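Side-chain contacts in protein LST4 (Kluyveromyces lactis, PDB 4ZY8), which probably takes part in extracellular amino acid uptake and is probably required for protein trafficking from the Golgi to the plasma membrane: residues 47-52 / 74-79; 92-97 / 136-141. All coordinates share one frame; numbering follows the deposited sequence.

How the contacts relate
Both contacts belong to the longin domain of Lst4, and they illustrate how different parts of one antiparallel sheet, a hairpin at its edge and the beginning of its central strand, receive a helix and a loop. Contact 1 sets helix 47-55 beside the hairpin that joins strands 68-74 and 79-87, at one border of the sheet. Contact 2 joins the lead-in and first residues of the central strand 95-103 to the loop between helices 114-134 and 150-166. Contacts 1 and 2 lie about 23 Å apart between centres and about 7 Å between nearest atoms, without touching. Along the chain, contact 1 is complete before contact 2 begins. The first meets through a carboxylate, the second mainly through branched apolar side chains.

Contact 1: residues 47-52 / 74-79; sequences LNELKD and VKSANI
Glu49 reaches the turn at Val74 and Ser76 because its side chain is stretched straight out from the helix: CG lies anti to the backbone N (chi1 180°) and the chain stays extended through CD. On the other side, Val74 sets CG1 anti to its own N (chi1 -175°), and this is the branch that meets the glutamate. A single oxygen does all the touching. OE2 of Glu49 sits 3.8 Å from Val74 CG1 and 3.5 Å from Ser76 OG, so a methyl and a hydroxyl both lie near the same carboxylate oxygen. The side chains of Glu49 and Val74 pass each other at a slant rather than lying alongside.

The receiving surface is a beta-hairpin turn between strands 68-74 and 79-87. Val74 N bonds to Ile79 O at 2.8 Å, and Asn78 and Ile79 both stand opposite Val74, a G1 beta bulge in which Asn78 adopts positive phi. A further backbone bond, Ala77 N to Val74 O at 3.2 Å, lies within the turn. The next residue after Glu49, Leu50, directs its side chain to Arg12 and Ile14 of strand 12-17, so one turn of helix serves both the sheet and the hairpin.

Chemically this is a light meeting, burying only 80 Å² over both sides. Glu49 is partly exposed and also touches a crystal neighbour. A carboxylate beside a methyl gains little beyond van der Waals contact, while the carboxylate itself, on a partly exposed residue with a hydroxyl nearby, is probably charged.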
ATOM      1  N   LEU A  47      -3.949  13.173   5.253  1.00 62.72           N
ATOM      2  CA  LEU A  47      -4.430  12.306   4.231  1.00 58.27           C
ATOM      3  C   LEU A  47      -4.385  12.882   2.860  1.00 58.85           C
ATOM      4  O   LEU A  47      -4.286  12.164   1.919  1.00 61.18           O
ATOM      5  CB  LEU A  47      -5.837  11.904   4.553  1.00 61.19           C
ATOM      6  CG  LEU A  47      -6.289  10.707   3.765  1.00 66.79           C
ATOM      7  CD1 LEU A  47      -5.787   9.432   4.408  1.00 63.46           C
ATOM      8  CD2 LEU A  47      -7.798  10.717   3.722  1.00 71.50           C
ATOM      9  N   ASN A  48      -4.466  14.184   2.734  1.00 61.25           N
ATOM     10  CA  ASN A  48      -4.443  14.797   1.419  1.00 59.73           C
ATOM     11  C   ASN A  48      -3.058  14.864   0.823  1.00 55.20           C
ATOM     12  O   ASN A  48      -2.895  14.879  -0.368  1.00 54.57           O
ATOM     13  CB  ASN A  48      -5.033  16.188   1.480  1.00 68.30           C
ATOM     14  CG  ASN A  48      -6.524  16.186   1.339  1.00 73.58           C
ATOM     15  OD1 ASN A  48      -7.065  15.639   0.404  1.00 72.88           O
ATOM     16  ND2 ASN A  48      -7.192  16.806   2.278  1.00 83.40           N
ATOM     17  N   GLU A  49      -2.064  14.923   1.677  1.00 50.39           N
ATOM     18  CA  GLU A  49      -0.678  14.918   1.240  1.00 55.15           C
ATOM     19  C   GLU A  49      -0.325  13.500   0.795  1.00 52.81           C
ATOM     20  O   GLU A  49       0.420  13.318  -0.167  1.00 49.94           O
ATOM     21  CB  GLU A  49       0.248  15.415   2.349  1.00 58.44           C
ATOM     22  CG  GLU A  49       1.724  15.436   1.988  1.00 64.23           C
ATOM     23  CD  GLU A  49       2.579  15.994   3.118  1.00 64.86           C
ATOM     24  OE1 GLU A  49       2.000  16.600   4.044  1.00 63.08           O
ATOM     25  OE2 GLU A  49       3.820  15.831   3.082  1.00 64.22           O
ATOM     26  N   LEU A  50      -0.866  12.498   1.489  1.00 54.32           N
ATOM     27  CA  LEU A  50      -0.598  11.106   1.116  1.00 48.97           C
ATOM     28  C   LEU A  50      -1.229  10.722  -0.212  1.00 47.03           C
ATOM     29  O   LEU A  50      -0.559  10.101  -1.025  1.00 48.30           O
ATOM     30  CB  LEU A  50      -1.056  10.153   2.220  1.00 47.09           C
ATOM     31  CG  LEU A  50      -0.070  10.173   3.391  1.00 56.58           C
ATOM     32  CD1 LEU A  50      -0.569   9.358   4.543  1.00 53.39           C
ATOM     33  CD2 LEU A  50       1.287   9.643   2.944  1.00 52.28           C
ATOM     34  N   LYS A  51      -2.481  11.121  -0.453  1.00 45.92           N
ATOM     35  CA  LYS A  51      -3.150  10.843  -1.733  1.00 47.61           C
ATOM     36  C   LYS A  51      -2.299  11.317  -2.894  1.00 48.63           C
ATOM     37  O   LYS A  51      -2.246  10.687  -3.948  1.00 49.56           O
ATOM     38  CB  LYS A  51      -4.522  11.526  -1.815  1.00 55.04           C
ATOM     39  CG  LYS A  51      -5.550  11.044  -0.798  1.00 57.92           C
ATOM     40  CD  LYS A  51      -6.374   9.891  -1.333  1.00 63.60           C
ATOM     41  CE  LYS A  51      -7.610   9.666  -0.472  1.00 66.24           C
ATOM     42  NZ  LYS A  51      -8.145  10.962   0.028  1.00 56.16           N
ATOM     43  N   ASP A  52      -1.629  12.442  -2.680  1.00 48.25           N
ATOM     44  CA  ASP A  52      -0.773  13.047  -3.687  1.00 50.43           C
ATOM     45  C   ASP A  52       0.523  12.232  -3.871  1.00 50.25           C
ATOM     46  O   ASP A  52       0.952  11.990  -4.995  1.00 49.19           O
ATOM     47  CB  ASP A  52      -0.491  14.506  -3.310  1.00 55.80           C
ATOM     48  CG  ASP A  52       0.279  15.250  -4.381  1.00 65.41           C
ATOM     49  OD1 ASP A  52      -0.257  15.382  -5.503  1.00 71.34           O
ATOM     50  OD2 ASP A  52       1.383  15.759  -4.088  1.00 67.08           O
ATOM     51  N   VAL A  74       9.392  11.171   2.534  1.00 46.88           N
ATOM     52  CA  VAL A  74       8.642  12.347   2.924  1.00 58.02           C
ATOM     53  C   VAL A  74       9.564  13.083   3.892  1.00 55.12           C
ATOM     54  O   VAL A  74       9.630  12.737   5.070  1.00 54.87           O
ATOM     55  CB  VAL A  74       7.287  12.001   3.587  1.00 54.03           C
ATOM     56  CG1 VAL A  74       6.498  13.273   3.857  1.00 57.72           C
ATOM     57  CG2 VAL A  74       6.479  11.070   2.693  1.00 53.84           C
ATOM     58  N   LYS A  75      10.276  14.091   3.401  1.00 61.56           N
ATOM     59  CA  LYS A  75      11.329  14.749   4.189  1.00 66.89           C
ATOM     60  C   LYS A  75      10.699  15.487   5.360  1.00 63.43           C
ATOM     61  O   LYS A  75      11.272  15.565   6.450  1.00 67.60           O
ATOM     62  CB  LYS A  75      12.147  15.717   3.333  1.00 63.26           C
ATOM     63  N   SER A  76       9.498  16.002   5.119  1.00 63.29           N
ATOM     64  CA  SER A  76       8.760  16.778   6.102  1.00 64.09           C
ATOM     65  C   SER A  76       8.371  15.992   7.349  1.00 64.75           C
ATOM     66  O   SER A  76       7.874  16.590   8.301  1.00 69.03           O
ATOM     67  CB  SER A  76       7.501  17.359   5.455  1.00 69.66           C
ATOM     68  OG  SER A  76       6.508  16.365   5.255  1.00 72.12           O
ATOM     69  N   ALA A  77       8.557  14.668   7.333  1.00 62.39           N
ATOM     70  CA  ALA A  77       8.114  13.811   8.440  1.00 54.61           C
ATOM     71  C   ALA A  77       9.081  12.676   8.819  1.00 58.40           C
ATOM     72  O   ALA A  77       8.709  11.788   9.595  1.00 62.11           O
ATOM     73  CB  ALA A  77       6.749  13.230   8.131  1.00 51.89           C
ATOM     74  N   ASN A  78      10.301  12.693   8.279  1.00 54.46           N
ATOM     75  CA  ASN A  78      11.299  11.646   8.560  1.00 54.45           C
ATOM     76  C   ASN A  78      10.751  10.248   8.266  1.00 55.80           C
ATOM     77  O   ASN A  78      11.026   9.279   8.990  1.00 46.11           O
ATOM     78  CB  ASN A  78      11.752  11.724  10.020  1.00 55.73           C
ATOM     79  CG  ASN A  78      12.418  13.040  10.346  1.00 67.61           C
ATOM     80  OD1 ASN A  78      13.233  13.543   9.574  1.00 71.47           O
ATOM     81  ND2 ASN A  78      12.042  13.630  11.481  1.00 65.49           N
ATOM     82  N   ILE A  79       9.978  10.158   7.190  1.00 46.84           N
ATOM     83  CA  ILE A  79       9.253   8.945   6.871  1.00 47.60           C
ATOM     84  C   ILE A  79       9.563   8.467   5.456  1.00 51.64           C
ATOM     85  O   ILE A  79       9.776   9.270   4.553  1.00 47.16           O
ATOM     86  CB  ILE A  79       7.733   9.190   7.073  1.00 45.46           C
ATOM     87  CG1 ILE A  79       7.360   8.917   8.535  1.00 50.19           C
ATOM     88  CG2 ILE A  79       6.904   8.360   6.127  1.00 46.65           C
ATOM     89  CD1 ILE A  79       5.931   9.226   8.883  1.00 55.48           C
TER

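Contact 2: residues 92-97 / 136-141; sequences STLRIA and DTQFLP
Leu94 drives one methyl, CD1, into the corner between the Gln138 amide and the Phe139 ring. It comes to 3.7 Å from Gln138 NE2 and 3.9 Å from Phe139 CE1, approaching the ring obliquely. Gln138 has its CG wedged between backbone N and carbonyl carbon (chi1 64°), and from there an extended chain carries the amide out to the leucine. The modelled Gln138 chain lies over one face of the Phe139 ring at implausibly close range, however, so its exact placement is doubtful. Although the Phe139 CB points away from the strand, the ring turns back far enough to meet Leu94.

Two residues along on each side, Ile96 and Leu140 form a second apolar pair, with the CD1 atoms of the two residues 4.1 Å apart. With CG1 opposite the carbonyl carbon and the chain straight beyond it (chi2 179°), Ile96 extends CD1 to this methyl, while its CG2 flanks the same Leu140 CD1. Each segment is shaped by an ST turn: Leu94 N bonds to Ser92 OG at 3.1 Å, and Phe139 N to Thr137 OG1 at 2.9 Å.

Gln17, on strand 12-17, bonds through its side-chain amide to the backbone of Gln138 and Leu140, tying the loop to the sheet. Ile96 and Leu140 meet Leu132 and Tyr131 of helix 114-134 respectively, whereas Ala97, next along the strand, packs on helix 47-55 across the sheet.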
ATOM      1  N   SER A  92      -9.206  -2.217 -17.013  1.00 41.10           N
ATOM      2  CA  SER A  92      -9.507  -1.143 -16.075  1.00 37.50           C
ATOM      3  C   SER A  92      -8.521   0.014 -16.128  1.00 42.22           C
ATOM      4  O   SER A  92      -7.343  -0.180 -16.372  1.00 41.09           O
ATOM      5  CB  SER A  92      -9.548  -1.704 -14.653  1.00 42.47           C
ATOM      6  OG  SER A  92      -9.772  -0.674 -13.715  1.00 50.30           O
ATOM      7  N   THR A  93      -9.019   1.218 -15.860  1.00 37.03           N
ATOM      8  CA  THR A  93      -8.176   2.405 -15.801  1.00 44.91           C
ATOM      9  C   THR A  93      -7.991   2.853 -14.342  1.00 39.13           C
ATOM     10  O   THR A  93      -7.239   3.787 -14.055  1.00 45.79           O
ATOM     11  CB  THR A  93      -8.784   3.567 -16.625  1.00 46.91           C
ATOM     12  OG1 THR A  93     -10.049   3.935 -16.063  1.00 52.55           O
ATOM     13  CG2 THR A  93      -9.015   3.135 -18.061  1.00 49.88           C
ATOM     14  N   LEU A  94      -8.698   2.191 -13.436  1.00 39.29           N
ATOM     15  CA  LEU A  94      -8.694   2.545 -12.014  1.00 42.86           C
ATOM     16  C   LEU A  94      -7.608   1.815 -11.227  1.00 43.77           C
ATOM     17  O   LEU A  94      -7.441   0.610 -11.378  1.00 44.40           O
ATOM     18  CB  LEU A  94     -10.066   2.250 -11.398  1.00 40.74           C
ATOM     19  CG  LEU A  94     -11.272   3.002 -11.977  1.00 52.71           C
ATOM     20  CD1 LEU A  94     -12.511   2.707 -11.163  1.00 54.39           C
ATOM     21  CD2 LEU A  94     -10.999   4.497 -11.963  1.00 48.39           C
ATOM     22  N   ARG A  95      -6.934   2.522 -10.327  1.00 47.49           N
ATOM     23  CA  ARG A  95      -5.828   1.934  -9.584  1.00 41.77           C
ATOM     24  C   ARG A  95      -6.180   1.666  -8.118  1.00 44.68           C
ATOM     25  O   ARG A  95      -6.993   2.381  -7.515  1.00 37.94           O
ATOM     26  CB  ARG A  95      -4.605   2.854  -9.661  1.00 46.25           C
ATOM     27  CG  ARG A  95      -3.986   2.943 -11.047  1.00 46.74           C
ATOM     28  CD  ARG A  95      -2.879   3.975 -11.107  1.00 45.16           C
ATOM     29  NE  ARG A  95      -3.382   5.307 -10.811  1.00 49.60           N
ATOM     30  CZ  ARG A  95      -2.609   6.364 -10.607  1.00 55.78           C
ATOM     31  NH1 ARG A  95      -1.288   6.237 -10.672  1.00 60.28           N
ATOM     32  NH2 ARG A  95      -3.154   7.549 -10.349  1.00 57.96           N
ATOM     33  N   ILE A  96      -5.616   0.587  -7.582  1.00 34.02           N
ATOM     34  CA  ILE A  96      -5.673   0.302  -6.160  1.00 33.53           C
ATOM     35  C   ILE A  96      -4.264   0.430  -5.610  1.00 35.63           C
ATOM     36  O   ILE A  96      -3.306  -0.018  -6.245  1.00 32.16           O
ATOM     37  CB  ILE A  96      -6.213  -1.098  -5.857  1.00 33.90           C
ATOM     38  CG1 ILE A  96      -7.671  -1.224  -6.287  1.00 45.85           C
ATOM     39  CG2 ILE A  96      -6.087  -1.409  -4.379  1.00 37.11           C
ATOM     40  CD1 ILE A  96      -8.238  -2.615  -6.037  1.00 44.44           C
ATOM     41  N   ALA A  97      -4.126   1.018  -4.430  1.00 30.02           N
ATOM     42  CA  ALA A  97      -2.816   1.162  -3.827  1.00 30.41           C
ATOM     43  C   ALA A  97      -2.753   0.546  -2.427  1.00 34.74           C
ATOM     44  O   ALA A  97      -3.689   0.655  -1.613  1.00 28.82           O
ATOM     45  CB  ALA A  97      -2.409   2.623  -3.767  1.00 26.67           C
ATOM     46  N   ASP A 136     -17.869  -9.491  -7.817  1.00 65.84           N
ATOM     47  CA  ASP A 136     -18.141  -9.013  -9.175  1.00 71.04           C
ATOM     48  C   ASP A 136     -18.252  -7.492  -9.210  1.00 71.64           C
ATOM     49  O   ASP A 136     -19.143  -6.926  -9.853  1.00 75.57           O
ATOM     50  CB  ASP A 136     -19.424  -9.650  -9.716  1.00 67.03           C
ATOM     51  N   THR A 137     -17.331  -6.840  -8.511  1.00 67.92           N
ATOM     52  CA  THR A 137     -17.350  -5.393  -8.366  1.00 64.49           C
ATOM     53  C   THR A 137     -16.000  -4.789  -8.690  1.00 64.53           C
ATOM     54  O   THR A 137     -14.999  -5.503  -8.803  1.00 59.95           O
ATOM     55  CB  THR A 137     -17.749  -4.967  -6.950  1.00 64.22           C
ATOM     56  OG1 THR A 137     -17.632  -3.543  -6.845  1.00 63.16           O
ATOM     57  CG2 THR A 137     -16.820  -5.604  -5.931  1.00 59.21           C
ATOM     58  N   GLN A 138     -15.948  -3.476  -8.799  1.00 59.52           N
ATOM     59  CA  GLN A 138     -14.679  -2.811  -8.983  1.00 61.65           C
ATOM     60  C   GLN A 138     -14.257  -2.087  -7.737  1.00 56.67           C
ATOM     61  O   GLN A 138     -13.270  -1.396  -7.718  1.00 59.20           O
ATOM     62  CB  GLN A 138     -14.706  -1.814 -10.128  1.00 63.43           C
ATOM     63  CG  GLN A 138     -15.630  -0.646  -9.957  1.00 72.94           C
ATOM     64  CD  GLN A 138     -15.588   0.288 -11.143  1.00 78.93           C
ATOM     65  OE1 GLN A 138     -15.168  -0.092 -12.225  1.00 72.57           O
ATOM     66  NE2 GLN A 138     -16.027   1.514 -10.940  1.00 84.06           N
ATOM     67  N   PHE A 139     -15.012  -2.249  -6.684  1.00 54.14           N
ATOM     68  CA  PHE A 139     -14.759  -1.497  -5.476  1.00 56.61           C
ATOM     69  C   PHE A 139     -14.623  -2.241  -4.165  1.00 52.51           C
ATOM     70  O   PHE A 139     -15.417  -3.070  -3.821  1.00 48.42           O
ATOM     71  CB  PHE A 139     -15.801  -0.396  -5.363  1.00 59.05           C
ATOM     72  CG  PHE A 139     -15.813   0.500  -6.542  1.00 66.75           C
ATOM     73  CD1 PHE A 139     -14.700   1.228  -6.861  1.00 68.50           C
ATOM     74  CD2 PHE A 139     -16.892   0.558  -7.371  1.00 70.70           C
ATOM     75  CE1 PHE A 139     -14.673   2.040  -7.963  1.00 70.34           C
ATOM     76  CE2 PHE A 139     -16.871   1.370  -8.475  1.00 73.21           C
ATOM     77  CZ  PHE A 139     -15.756   2.111  -8.773  1.00 72.03           C
ATOM     78  N   LEU A 140     -13.585  -1.880  -3.437  1.00 50.87           N
ATOM     79  CA  LEU A 140     -13.368  -2.379  -2.093  1.00 52.83           C
ATOM     80  C   LEU A 140     -14.366  -1.685  -1.170  1.00 49.57           C
ATOM     81  O   LEU A 140     -14.752  -0.549  -1.428  1.00 53.83           O
ATOM     82  CB  LEU A 140     -11.923  -2.091  -1.649  1.00 43.34           C
ATOM     83  CG  LEU A 140     -10.851  -2.849  -2.442  1.00 49.17           C
ATOM     84  CD1 LEU A 140      -9.419  -2.334  -2.154  1.00 33.31           C
ATOM     85  CD2 LEU A 140     -10.973  -4.346  -2.164  1.00 40.79           C
ATOM     86  N   PRO A 141     -14.749  -2.341  -0.070  1.00 50.53           N
ATOM     87  CA  PRO A 141     -15.642  -1.697   0.900  1.00 57.10           C
ATOM     88  C   PRO A 141     -14.907  -0.577   1.641  1.00 57.89           C
ATOM     89  O   PRO A 141     -13.702  -0.687   1.794  1.00 60.40           O
ATOM     90  CB  PRO A 141     -16.011  -2.847   1.841  1.00 56.38           C
ATOM     91  CG  PRO A 141     -14.836  -3.768   1.770  1.00 54.13           C
ATOM     92  CD  PRO A 141     -14.360  -3.701   0.348  1.00 47.56           C
TER